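Local atomic coordinates of shikimate 5-dehydrogenase AroE (5-dehydroshikimate reductase) (Mycobacterium tuberculosis, PDB entry 4P4N), a protein that probably catalyses the NADPH-dependent reduction of 3-dehydroshikimate to shikimate, the fourth of seven steps in chorismate biosynthesis. Residues A115-A120 and A184-V189; D105-A110 and L136-V141; V146-S151 and T168-F173; T128-V133 and A155-L160; F70-F75 and G87-L92. All coordinates share one frame; numbering follows the deposited sequence.

Contact 1. Residues A115-A120 and A184-V189; sequences AAAGHA and AAEVLV
The carbonyl oxygen of His119 is held from the 184-189 side by two groups. Glu186 N donates to His119 O at 2.9 Å, and an N-H...O angle of 169° makes this bond nearly straight, although the donor lies above the carbonyl plane rather than in it. Ala185 adds a weaker CA-H...O contact, its CA 3.5 Å from His119 O. The side chain of Glu186 reaches across to the other segment. CG sits between the backbone N and the carbonyl carbon (chi1 48°) and the chain runs on extended, which carries the carboxylate to Ala117. There OE2 accepts from Ala117 N at 2.9 Å, met from above the carboxylate plane. Because the carboxylate also crowds the carbonyl of Ala117, its exact placement is doubtful. Beyond these polar contacts the packing turns apolar: CG1 of Val187 packs on Ala120 CB at 3.6 Å and, more loosely, on Ala116 CB at 4.3 Å. The backbones approach here too, with Ala120 CA 3.4 Å from Val187 O in a second CA-H...O contact. Ala120 also bonds through its backbone to Asp143 and Thr145, so strand 118-123 has strand 141-147 as its other neighbour, while helix 129-139 covers Ala120 through Leu136. Parallel strands in the order 3-2-1-4-5-6 define the classical Rossmann fold, and this contact joins the entrances of strands 118-123 and 187-190, the first and fourth, at its centre.

Contact 2. Residues D105-A110 and L136-V141; sequences DIDGVA and LAELGV
Apolar contact is concentrated on Ala110 and Leu139. The small methyl of Ala110 lets the leucine come close to the helix backbone: Leu139 CD2 lies 3.9 Å from Ala110 CB and 3.7 Å from Ala110 O, while CD1 reaches Ala110 CA at 3.9 Å. CG of Leu139 stands anti to the carbonyl carbon (chi1 -62°), and with chi2 also extended (172°) both methyls reach Ala110.

Contact between a carboxylate and aliphatic groups comes next. The long, extended side chain of Glu138 crosses that of Ile106 at about a right angle; its OE1 stands 3.6 Å from Ile106 CG2 and its OE2 4.1 Å from Ala110 CB. No hydrogen bond spans the two segments.

Charge enters through Asp107, whose OD1 is 4.4 Å from Glu138 OE2. Two like charges at this distance would probably disfavour each other, but Asp107 OD1 is engaged by Arg82 in a salt bridge, which should ease the strain.

Backbone bonding ends the second helix: Gly140, with positive phi, closes a Schellman motif in which Val141 N and Gly140 N return to Leu136 O and Ala137 O, at 3.1 and 2.9 Å. Val141 then leads straight into strand 141-147. The whole is a helix-helix contact on a Rossmann domain, packing helix 105-113, which arrives from the mixed-sheet domain, against the first helix of the nucleotide-binding fold, 129-139.

Contact 3. Residues V146-S151 and T168-F173; sequences VVARNS and TRFCAF. With SO4 (sulfate ion), chain E.
Val147 and Phe173 meet at about a right angle: CG1 of the valine stands 3.5 Å from the centroid of the Phe173 ring and 9° off its normal, a CH-pi contact over the face. Arg149 N lies at the edge of the same ring. The other phenylalanine, Phe170, turns an edge to the backbone, its CE1 3.4 Å from Ala148 O.

These side chains are positioned by a parallel strand pairing. Val146 N donates to Arg169 O at 2.8 Å in a nearly linear bond, and Cys171 N returns to Val146 O at 2.9 Å. Past the pairing the strands separate, and Ala148 N is buried with no partner in the model.

Farther out, the turn after strand 141-147 holds a sulfate ion, probably from the crystallisation liquor. Its O3 is gripped twice by one residue: Arg149 N donates at 2.9 Å and 176°, and Arg149 NE at 3.1 Å, the chain bending at chi3 (-74°) to bring the guanidinium back. Asn150 N donates to sulfate O2 at 2.9 Å, and Ser125 OG adds another bond. Asn150 is also the N-cap of helix 151-163, its OD1 accepting from Lys153 N.

Backbone N-H groups, an arginine and a serine thus form an anion site at the end of the second Rossmann strand, consistent with the place where NADP-dependent relatives hold the 2'-phosphate of the cofactor.

Contact 4. Residues T128-V133 and A155-L160; sequences TAPAAV and ARLVDL
Leu157 points at the opposite helix and divides its two methyls between three residues. CD1 enters the space between Pro130 and Val133, 3.5 Å from Pro130 CA and 3.6 Å from Val133 CG2. CD2 turns instead to Ala129, whose CB is 3.8 Å away. CG anti to the backbone N (chi1 -174°) carries the branch point toward the other helix, and chi2 near 59° sets the two methyls on these separate courses. The leucine crosses the proline ring at about a right angle and meets Val133 at a slant. One turn later Leu160 repeats the approach on a smaller scale, with CD2 3.9 Å from Pro130 CB. Pro130 is therefore touched by both leucines. No hydrogen bond joins the segments; the side chains that meet are all aliphatic.

The helical axes run in nearly the same direction, at a signed crossing angle of -24°, and come within 10.0 Å of each other. Two helices so aligned cover one side of the parallel sheet: Val133 rests on Ile144 and Leu157 on Val146, both in strand 141-147. Away from this strand, Pro130 reaches Val86 and Leu160 reaches Leu85 of helix 81-86, while the far flank of helix 129-139 packs through Ala131 and Ala132 on helix 105-113.

Contact 5. Residues F70-F75 and G87-L92; sequences FAALRF and GSANTL. With SO4 (sulfate ion), chain D.
The ring of Phe70 turns an edge to Gly87, with Gly87 O close to the ring plane and 3.3 Å from Phe70 CD1. Ser88 CB approaches the same ring obliquely, 3.6 Å from CD1. In the second flat group, the guanidinium of Arg74, one face lies over Phe70 O and Ala71 CA, and sulfate O1 meets its edge in the plane. The sulfate is held there by two bonds, Arg74 NH2 to O1 at 2.7 Å and Arg74 NH1 to O2 at 2.8 Å; it probably comes from the crystallisation liquor.

Deeper in, the contact is aliphatic. Leu73 carries its CG opposite the backbone N (chi1 -175°), which brings CD1 to 3.5 Å from Ser88 N, alongside the peptide from Gly87. Leu73 CB meets Ala89 CB at 4.1 Å. Farther along the same segment, in strand 91-94, Leu92 straddles Ala72: CD2 touches Ala72 O at 3.5 Å and CD1 touches Ala72 CB at 4.0 Å.

Helix 69-75 is thereby laid along the loop leading into strand 91-94 of the mixed sheet. Leu92 continues onto Trp99 and Ala101 of strand 99-102, its neighbour there, and helix 48-53 packs against Ala72 and Phe75.

Contacts 1, 3 and 4 lie within the Rossmann domain, and contact 2 packs the connecting helix 105-113 onto it, whereas contact 5 belongs to the mixed-sheet domain, its centre about 28 Å from that of contact 1. Contacts 1 and 3 fall on the same parallel sheet, centres about 16 Å apart. Contacts 3 and 4 touch, Val146 meeting Leu157, with centres about 11 Å apart, so helix 151-163 covers the paired strands. Contacts 2 and 4 share helix 129-139, centres about 12 Å apart. Contact 2 also touches contact 5, Asp105 OD1 lying 3.5 Å from Asn90 ND2. Asp105 also forms a salt bridge to Lys69, near the probable interdomain cleft. The sulfate of contact 3 probably marks the cofactor side.

Contact 1. Residues A115-A120 and A184-V189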
# COMPACT_ATOMS: atom_id res chain seq x y z
N ALA A 115 2.48 8.36 12.90
CA ALA A 115 3.80 8.37 13.53
C ALA A 115 4.20 6.98 13.99
O ALA A 115 3.35 6.11 14.21
CB ALA A 115 3.82 9.34 14.72
N ALA A 116 5.51 6.77 14.13
CA ALA A 116 6.06 5.54 14.69
C ALA A 116 7.53 5.75 15.01
O ALA A 116 8.19 6.59 14.40
CB ALA A 116 5.89 4.38 13.73
N ALA A 117 8.05 4.97 15.95
CA ALA A 117 9.46 5.07 16.29
C ALA A 117 9.98 3.71 16.75
O ALA A 117 9.23 2.74 16.82
CB ALA A 117 9.66 6.11 17.38
N GLY A 118 11.27 3.65 17.06
CA GLY A 118 11.86 2.44 17.62
C GLY A 118 11.63 1.20 16.78
O GLY A 118 11.99 1.16 15.60
N HIS A 119 11.00 0.19 17.38
CA HIS A 119 10.86 -1.11 16.74
C HIS A 119 9.51 -1.34 16.09
O HIS A 119 8.45 -1.01 16.65
CB HIS A 119 11.14 -2.24 17.74
CG HIS A 119 12.57 -2.30 18.18
ND1 HIS A 119 13.33 -1.18 18.43
CD2 HIS A 119 13.38 -3.36 18.41
CE1 HIS A 119 14.54 -1.54 18.81
NE2 HIS A 119 14.60 -2.86 18.81
N ALA A 120 9.55 -1.93 14.90
CA ALA A 120 8.35 -2.29 14.16
C ALA A 120 8.45 -3.72 13.68
O ALA A 120 9.55 -4.29 13.56
CB ALA A 120 8.16 -1.36 12.97
N ALA A 184 8.95 -6.74 21.56
CA ALA A 184 9.92 -5.66 21.37
C ALA A 184 9.44 -4.54 20.45
O ALA A 184 10.04 -3.47 20.43
CB ALA A 184 11.26 -6.21 20.88
N ALA A 185 8.37 -4.79 19.69
CA ALA A 185 7.89 -3.82 18.70
C ALA A 185 6.69 -3.01 19.21
O ALA A 185 5.90 -3.50 20.01
CB ALA A 185 7.52 -4.52 17.39
N GLU A 186 6.54 -1.77 18.72
CA GLU A 186 5.40 -0.94 19.10
C GLU A 186 4.30 -0.95 18.03
O GLU A 186 3.15 -0.62 18.31
CB GLU A 186 5.84 0.50 19.42
CG GLU A 186 6.76 1.16 18.40
CD GLU A 186 7.16 2.59 18.78
OE1 GLU A 186 7.91 2.78 19.75
OE2 GLU A 186 6.73 3.53 18.07
N VAL A 187 4.66 -1.36 16.82
CA VAL A 187 3.70 -1.37 15.71
C VAL A 187 3.90 -2.58 14.81
O VAL A 187 5.04 -2.99 14.54
CB VAL A 187 3.79 -0.07 14.88
CG1 VAL A 187 5.21 0.17 14.42
CG2 VAL A 187 2.83 -0.10 13.67
N LEU A 188 2.78 -3.16 14.36
CA LEU A 188 2.78 -4.28 13.43
C LEU A 188 2.07 -3.88 12.13
O LEU A 188 0.94 -3.39 12.16
CB LEU A 188 2.03 -5.46 14.06
CG LEU A 188 1.57 -6.64 13.21
CD1 LEU A 188 2.79 -7.41 12.72
CD2 LEU A 188 0.69 -7.54 14.05
N VAL A 189 2.73 -4.08 11.00
CA VAL A 189 2.09 -3.89 9.71
C VAL A 189 1.99 -5.25 9.05
O VAL A 189 3.00 -5.91 8.80
CB VAL A 189 2.91 -2.94 8.80
CG1 VAL A 189 2.21 -2.81 7.43
CG2 VAL A 189 3.10 -1.57 9.47

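Contact 2. Residues D105-A110 and L136-V141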
# COMPACT_ATOMS: atom_id res chain seq x y z
N ASP A 105 2.12 3.59 -2.22
CA ASP A 105 1.87 2.66 -1.12
C ASP A 105 2.76 3.02 0.07
O ASP A 105 2.42 2.74 1.23
CB ASP A 105 2.10 1.19 -1.56
CG ASP A 105 0.98 0.66 -2.44
OD1 ASP A 105 -0.18 1.03 -2.19
OD2 ASP A 105 1.26 -0.10 -3.39
N ILE A 106 3.87 3.69 -0.21
CA ILE A 106 4.69 4.23 0.86
C ILE A 106 3.89 5.25 1.66
O ILE A 106 3.89 5.23 2.91
CB ILE A 106 5.97 4.91 0.31
CG1 ILE A 106 6.81 3.90 -0.48
CG2 ILE A 106 6.79 5.49 1.44
CD1 ILE A 106 7.94 4.54 -1.29
N ASP A 107 3.18 6.14 0.95
CA ASP A 107 2.35 7.14 1.61
C ASP A 107 1.20 6.43 2.34
O ASP A 107 0.76 6.86 3.41
CB ASP A 107 1.75 8.09 0.58
CG ASP A 107 2.74 9.12 0.07
OD1 ASP A 107 3.83 9.29 0.67
OD2 ASP A 107 2.41 9.79 -0.93
N GLY A 108 0.71 5.36 1.72
CA GLY A 108 -0.34 4.55 2.30
C GLY A 108 -0.01 4.07 3.70
O GLY A 108 -0.84 4.16 4.60
N VAL A 109 1.22 3.59 3.90
CA VAL A 109 1.61 3.08 5.20
C VAL A 109 1.94 4.24 6.15
O VAL A 109 1.42 4.31 7.26
CB VAL A 109 2.80 2.06 5.11
CG1 VAL A 109 3.28 1.66 6.51
CG2 VAL A 109 2.38 0.82 4.30
N ALA A 110 2.80 5.15 5.71
CA ALA A 110 3.24 6.24 6.59
C ALA A 110 2.09 7.14 7.04
O ALA A 110 2.02 7.57 8.20
CB ALA A 110 4.33 7.06 5.93
N LEU A 136 7.72 2.97 7.10
CA LEU A 136 8.17 2.91 8.50
C LEU A 136 9.48 3.66 8.72
O LEU A 136 9.62 4.42 9.69
CB LEU A 136 8.33 1.45 8.94
CG LEU A 136 7.02 0.69 9.16
CD1 LEU A 136 7.30 -0.79 9.28
CD2 LEU A 136 6.29 1.21 10.39
N ALA A 137 10.44 3.46 7.82
CA ALA A 137 11.73 4.16 7.90
C ALA A 137 11.52 5.66 7.82
O ALA A 137 12.15 6.45 8.56
CB ALA A 137 12.65 3.71 6.78
N GLU A 138 10.64 6.05 6.91
CA GLU A 138 10.29 7.45 6.68
C GLU A 138 9.81 8.13 7.96
O GLU A 138 10.17 9.28 8.24
CB GLU A 138 9.20 7.50 5.61
CG GLU A 138 8.80 8.89 5.16
CD GLU A 138 8.03 8.87 3.86
OE1 GLU A 138 8.55 8.29 2.87
OE2 GLU A 138 6.90 9.42 3.82
N LEU A 139 8.99 7.42 8.73
CA LEU A 139 8.47 7.94 9.99
C LEU A 139 9.54 7.97 11.09
O LEU A 139 9.38 8.65 12.12
CB LEU A 139 7.27 7.10 10.45
CG LEU A 139 6.05 7.06 9.53
CD1 LEU A 139 5.05 6.04 10.04
CD2 LEU A 139 5.42 8.44 9.46
N GLY A 140 10.63 7.24 10.90
CA GLY A 140 11.74 7.30 11.83
C GLY A 140 11.93 6.03 12.66
O GLY A 140 12.62 6.05 13.68
N VAL A 141 11.30 4.94 12.22
CA VAL A 141 11.52 3.64 12.84
C VAL A 141 12.99 3.26 12.65
O VAL A 141 13.55 3.49 11.57
CB VAL A 141 10.59 2.57 12.22
CG1 VAL A 141 11.05 1.15 12.57
CG2 VAL A 141 9.16 2.79 12.70

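Contact 3. Residues V146-S151 and T168-F173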
# COMPACT_ATOMS: atom_id res chain seq x y z
N VAL A 146 11.24 -8.52 10.05
CA VAL A 146 10.41 -9.02 8.96
C VAL A 146 10.08 -10.46 9.26
O VAL A 146 10.98 -11.28 9.44
CB VAL A 146 11.16 -8.93 7.62
CG1 VAL A 146 10.42 -9.69 6.53
CG2 VAL A 146 11.35 -7.46 7.23
N VAL A 147 8.79 -10.76 9.36
CA VAL A 147 8.35 -12.13 9.60
C VAL A 147 7.65 -12.61 8.34
O VAL A 147 6.66 -12.02 7.92
CB VAL A 147 7.39 -12.21 10.81
CG1 VAL A 147 6.95 -13.64 11.05
CG2 VAL A 147 8.07 -11.65 12.07
N ALA A 148 8.18 -13.66 7.72
CA ALA A 148 7.63 -14.10 6.44
C ALA A 148 7.88 -15.58 6.19
O ALA A 148 8.79 -16.18 6.78
CB ALA A 148 8.21 -13.27 5.29
N ARG A 149 7.09 -16.16 5.29
CA ARG A 149 7.24 -17.56 4.89
C ARG A 149 8.42 -17.77 3.93
O ARG A 149 9.17 -18.73 4.06
CB ARG A 149 5.95 -18.05 4.23
CG ARG A 149 4.74 -18.11 5.15
CD ARG A 149 3.46 -18.35 4.36
NE ARG A 149 3.03 -17.16 3.63
CZ ARG A 149 2.01 -17.13 2.78
NH1 ARG A 149 1.30 -18.23 2.55
NH2 ARG A 149 1.69 -16.00 2.17
N ASN A 150 8.55 -16.85 2.97
CA ASN A 150 9.60 -16.95 1.96
C ASN A 150 10.88 -16.30 2.45
O ASN A 150 11.02 -15.08 2.43
CB ASN A 150 9.13 -16.28 0.66
CG ASN A 150 10.10 -16.51 -0.50
OD1 ASN A 150 11.32 -16.42 -0.34
ND2 ASN A 150 9.56 -16.80 -1.67
N SER A 151 11.83 -17.14 2.85
CA SER A 151 13.08 -16.69 3.44
C SER A 151 14.00 -15.98 2.44
O SER A 151 14.82 -15.15 2.83
CB SER A 151 13.80 -17.88 4.06
OG SER A 151 14.91 -17.44 4.82
N THR A 168 17.52 -4.05 10.39
CA THR A 168 16.47 -4.94 9.89
C THR A 168 16.91 -6.40 9.96
O THR A 168 18.05 -6.73 9.62
CB THR A 168 16.10 -4.61 8.44
OG1 THR A 168 15.86 -3.20 8.31
CG2 THR A 168 14.83 -5.33 8.01
N ARG A 169 16.01 -7.27 10.39
CA ARG A 169 16.33 -8.69 10.48
C ARG A 169 15.14 -9.54 10.04
O ARG A 169 14.00 -9.06 9.96
CB ARG A 169 16.77 -9.06 11.90
CG ARG A 169 15.66 -8.98 12.92
CD ARG A 169 16.20 -9.00 14.34
NE ARG A 169 17.07 -7.85 14.59
CZ ARG A 169 16.63 -6.66 14.99
NH1 ARG A 169 15.33 -6.46 15.18
NH2 ARG A 169 17.49 -5.67 15.20
N PHE A 170 15.42 -10.80 9.74
CA PHE A 170 14.39 -11.77 9.42
C PHE A 170 14.10 -12.63 10.65
O PHE A 170 15.01 -13.00 11.39
CB PHE A 170 14.84 -12.66 8.26
CG PHE A 170 13.91 -13.81 7.99
CD1 PHE A 170 12.66 -13.59 7.44
CD2 PHE A 170 14.29 -15.11 8.29
CE1 PHE A 170 11.80 -14.64 7.18
CE2 PHE A 170 13.43 -16.17 8.03
CZ PHE A 170 12.19 -15.94 7.47
N CYS A 171 12.82 -12.93 10.86
CA CYS A 171 12.39 -13.89 11.86
C CYS A 171 11.38 -14.84 11.23
O CYS A 171 10.29 -14.42 10.85
CB CYS A 171 11.76 -13.18 13.06
SG CYS A 171 11.02 -14.30 14.27
N ALA A 172 11.74 -16.11 11.11
CA ALA A 172 10.79 -17.09 10.57
C ALA A 172 9.56 -17.23 11.47
O ALA A 172 9.65 -17.02 12.67
CB ALA A 172 11.47 -18.43 10.39
N PHE A 173 8.43 -17.59 10.87
CA PHE A 173 7.14 -17.63 11.58
C PHE A 173 7.07 -18.65 12.71
O PHE A 173 6.51 -18.40 13.79
CB PHE A 173 6.03 -17.98 10.58
CG PHE A 173 5.23 -16.79 10.13
CD1 PHE A 173 4.40 -16.12 11.01
CD2 PHE A 173 5.31 -16.35 8.81
CE1 PHE A 173 3.65 -15.04 10.60
CE2 PHE A 173 4.57 -15.27 8.38
CZ PHE A 173 3.74 -14.61 9.28
S SO4 E . 5.31 -14.42 2.65
O1 SO4 E . 4.98 -13.04 2.30
O2 SO4 E . 6.74 -14.65 2.50
O3 SO4 E . 4.90 -14.67 4.03
O4 SO4 E . 4.58 -15.34 1.77

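Contact 4. Residues T128-V133 and A155-L160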
# COMPACT_ATOMS: atom_id res chain seq x y z
N THR A 128 2.81 -5.29 -0.58
CA THR A 128 3.10 -3.95 -0.05
C THR A 128 4.16 -3.95 1.05
O THR A 128 4.39 -2.92 1.67
CB THR A 128 1.84 -3.22 0.48
OG1 THR A 128 1.19 -4.01 1.49
CG2 THR A 128 0.86 -2.93 -0.65
N ALA A 129 4.79 -5.09 1.30
CA ALA A 129 5.81 -5.14 2.36
C ALA A 129 6.99 -4.17 2.13
O ALA A 129 7.40 -3.49 3.08
CB ALA A 129 6.30 -6.59 2.62
N PRO A 130 7.54 -4.11 0.90
CA PRO A 130 8.62 -3.13 0.69
C PRO A 130 8.19 -1.69 0.95
O PRO A 130 8.92 -0.96 1.61
CB PRO A 130 8.99 -3.32 -0.78
CG PRO A 130 8.66 -4.75 -1.06
CD PRO A 130 7.40 -5.01 -0.27
N ALA A 131 7.02 -1.29 0.45
CA ALA A 131 6.46 0.01 0.78
C ALA A 131 6.32 0.24 2.29
O ALA A 131 6.51 1.35 2.78
CB ALA A 131 5.09 0.19 0.09
N ALA A 132 5.96 -0.80 3.03
CA ALA A 132 5.77 -0.64 4.47
C ALA A 132 7.09 -0.37 5.17
O ALA A 132 7.15 0.46 6.07
CB ALA A 132 5.10 -1.87 5.06
N VAL A 133 8.13 -1.07 4.75
CA VAL A 133 9.47 -0.86 5.29
C VAL A 133 9.93 0.57 5.05
O VAL A 133 10.38 1.25 5.98
CB VAL A 133 10.46 -1.86 4.69
CG1 VAL A 133 11.91 -1.47 5.03
CG2 VAL A 133 10.15 -3.25 5.21
N ALA A 155 15.00 -11.89 2.74
CA ALA A 155 16.37 -11.37 2.77
C ALA A 155 16.52 -10.12 1.90
O ALA A 155 17.31 -9.21 2.21
CB ALA A 155 17.37 -12.44 2.34
N ARG A 156 15.78 -10.07 0.80
CA ARG A 156 15.84 -8.90 -0.06
C ARG A 156 15.19 -7.71 0.63
O ARG A 156 15.68 -6.58 0.53
CB ARG A 156 15.14 -9.20 -1.39
CG ARG A 156 15.82 -10.29 -2.20
CD ARG A 156 15.16 -10.41 -3.56
NE ARG A 156 15.05 -9.11 -4.21
CZ ARG A 156 14.11 -8.79 -5.09
NH1 ARG A 156 13.20 -9.69 -5.44
NH2 ARG A 156 14.08 -7.58 -5.63
N LEU A 157 14.10 -7.98 1.34
CA LEU A 157 13.41 -6.94 2.08
C LEU A 157 14.28 -6.45 3.24
O LEU A 157 14.31 -5.26 3.56
CB LEU A 157 12.08 -7.49 2.61
CG LEU A 157 11.14 -6.51 3.29
CD1 LEU A 157 10.76 -5.38 2.34
CD2 LEU A 157 9.91 -7.25 3.77
N VAL A 158 15.00 -7.38 3.86
CA VAL A 158 15.93 -7.03 4.92
C VAL A 158 17.01 -6.08 4.40
O VAL A 158 17.34 -5.08 5.04
CB VAL A 158 16.56 -8.29 5.55
CG1 VAL A 158 17.77 -7.92 6.40
CG2 VAL A 158 15.52 -9.05 6.39
N ASP A 159 17.56 -6.38 3.23
CA ASP A 159 18.58 -5.50 2.66
C ASP A 159 18.04 -4.11 2.35
O ASP A 159 18.74 -3.11 2.54
CB ASP A 159 19.21 -6.11 1.40
CG ASP A 159 20.11 -5.12 0.66
OD1 ASP A 159 21.17 -4.75 1.20
OD2 ASP A 159 19.74 -4.70 -0.46
N LEU A 160 16.79 -4.04 1.88
CA LEU A 160 16.15 -2.76 1.60
C LEU A 160 16.04 -1.93 2.88
O LEU A 160 16.30 -0.72 2.88
CB LEU A 160 14.76 -2.97 0.99
CG LEU A 160 13.91 -1.70 0.83
CD1 LEU A 160 14.59 -0.66 -0.07
CD2 LEU A 160 12.52 -2.04 0.31

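Contact 5. Residues F70-F75 and G87-L92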
# COMPACT_ATOMS: atom_id res chain seq x y z
N PHE A 70 4.77 -4.44 -11.01
CA PHE A 70 6.14 -4.57 -11.51
C PHE A 70 6.19 -4.21 -12.98
O PHE A 70 7.10 -3.51 -13.43
CB PHE A 70 6.69 -5.98 -11.22
CG PHE A 70 6.61 -6.34 -9.76
CD1 PHE A 70 7.56 -5.85 -8.87
CD2 PHE A 70 5.54 -7.06 -9.27
CE1 PHE A 70 7.48 -6.14 -7.52
CE2 PHE A 70 5.44 -7.36 -7.91
CZ PHE A 70 6.42 -6.89 -7.03
N ALA A 71 5.18 -4.65 -13.72
CA ALA A 71 5.05 -4.30 -15.14
C ALA A 71 4.84 -2.80 -15.30
O ALA A 71 5.28 -2.21 -16.29
CB ALA A 71 3.89 -5.07 -15.77
N ALA A 72 4.15 -2.19 -14.34
CA ALA A 72 3.91 -0.75 -14.38
C ALA A 72 5.23 -0.01 -14.28
O ALA A 72 5.46 0.95 -15.03
CB ALA A 72 2.96 -0.33 -13.26
N LEU A 73 6.10 -0.46 -13.38
CA LEU A 73 7.40 0.20 -13.23
C LEU A 73 8.21 0.09 -14.53
O LEU A 73 8.83 1.08 -14.96
CB LEU A 73 8.18 -0.35 -12.02
CG LEU A 73 9.52 0.34 -11.69
CD1 LEU A 73 9.87 0.18 -10.23
CD2 LEU A 73 10.68 -0.20 -12.53
N ARG A 74 8.18 -1.09 -15.16
CA ARG A 74 8.92 -1.32 -16.42
C ARG A 74 8.38 -0.55 -17.62
O ARG A 74 9.14 -0.13 -18.49
CB ARG A 74 8.91 -2.81 -16.77
CG ARG A 74 9.71 -3.65 -15.80
CD ARG A 74 9.90 -5.07 -16.29
NE ARG A 74 8.66 -5.75 -16.65
CZ ARG A 74 7.97 -6.56 -15.85
NH1 ARG A 74 8.38 -6.82 -14.61
NH2 ARG A 74 6.87 -7.12 -16.31
N PHE A 75 7.07 -0.37 -17.67
CA PHE A 75 6.43 0.27 -18.82
C PHE A 75 6.75 1.76 -18.87
O PHE A 75 6.90 2.34 -19.95
CB PHE A 75 4.91 0.07 -18.76
CG PHE A 75 4.17 0.75 -19.87
CD1 PHE A 75 4.02 0.13 -21.10
CD2 PHE A 75 3.63 2.02 -19.69
CE1 PHE A 75 3.35 0.76 -22.13
CE2 PHE A 75 2.96 2.65 -20.72
CZ PHE A 75 2.81 2.02 -21.93
N GLY A 87 10.84 -0.99 -5.71
CA GLY A 87 10.90 -1.97 -6.79
C GLY A 87 9.62 -2.24 -7.58
O GLY A 87 9.55 -3.21 -8.33
N SER A 88 8.61 -1.39 -7.42
CA SER A 88 7.35 -1.55 -8.17
C SER A 88 6.58 -0.23 -8.15
O SER A 88 6.94 0.69 -7.40
CB SER A 88 6.49 -2.66 -7.55
OG SER A 88 6.01 -2.26 -6.27
N ALA A 89 5.53 -0.13 -8.96
CA ALA A 89 4.78 1.13 -9.04
C ALA A 89 3.29 0.89 -9.01
O ALA A 89 2.79 0.01 -9.71
CB ALA A 89 5.17 1.93 -10.30
N ASN A 90 2.57 1.65 -8.18
CA ASN A 90 1.10 1.56 -8.17
C ASN A 90 0.45 2.75 -8.89
O ASN A 90 -0.77 2.92 -8.84
CB ASN A 90 0.56 1.47 -6.74
CG ASN A 90 0.63 2.80 -6.01
OD1 ASN A 90 1.49 3.62 -6.29
ND2 ASN A 90 -0.30 3.02 -5.06
N THR A 91 1.26 3.57 -9.54
CA THR A 91 0.77 4.79 -10.16
C THR A 91 1.48 5.05 -11.48
O THR A 91 2.71 4.97 -11.53
CB THR A 91 1.03 6.00 -9.23
OG1 THR A 91 0.54 5.69 -7.92
CG2 THR A 91 0.33 7.26 -9.74
N LEU A 92 0.71 5.32 -12.54
CA LEU A 92 1.29 5.79 -13.80
C LEU A 92 0.68 7.15 -14.15
O LEU A 92 -0.55 7.31 -14.12
CB LEU A 92 1.05 4.78 -14.94
CG LEU A 92 1.84 3.48 -14.82
CD1 LEU A 92 1.32 2.37 -15.77
CD2 LEU A 92 3.31 3.77 -15.11
S SO4 D . 6.04 -9.61 -14.00
O1 SO4 D . 5.33 -8.43 -14.49
O2 SO4 D . 7.38 -9.26 -13.56
O3 SO4 D . 5.34 -10.18 -12.87
O4 SO4 D . 6.14 -10.58 -15.08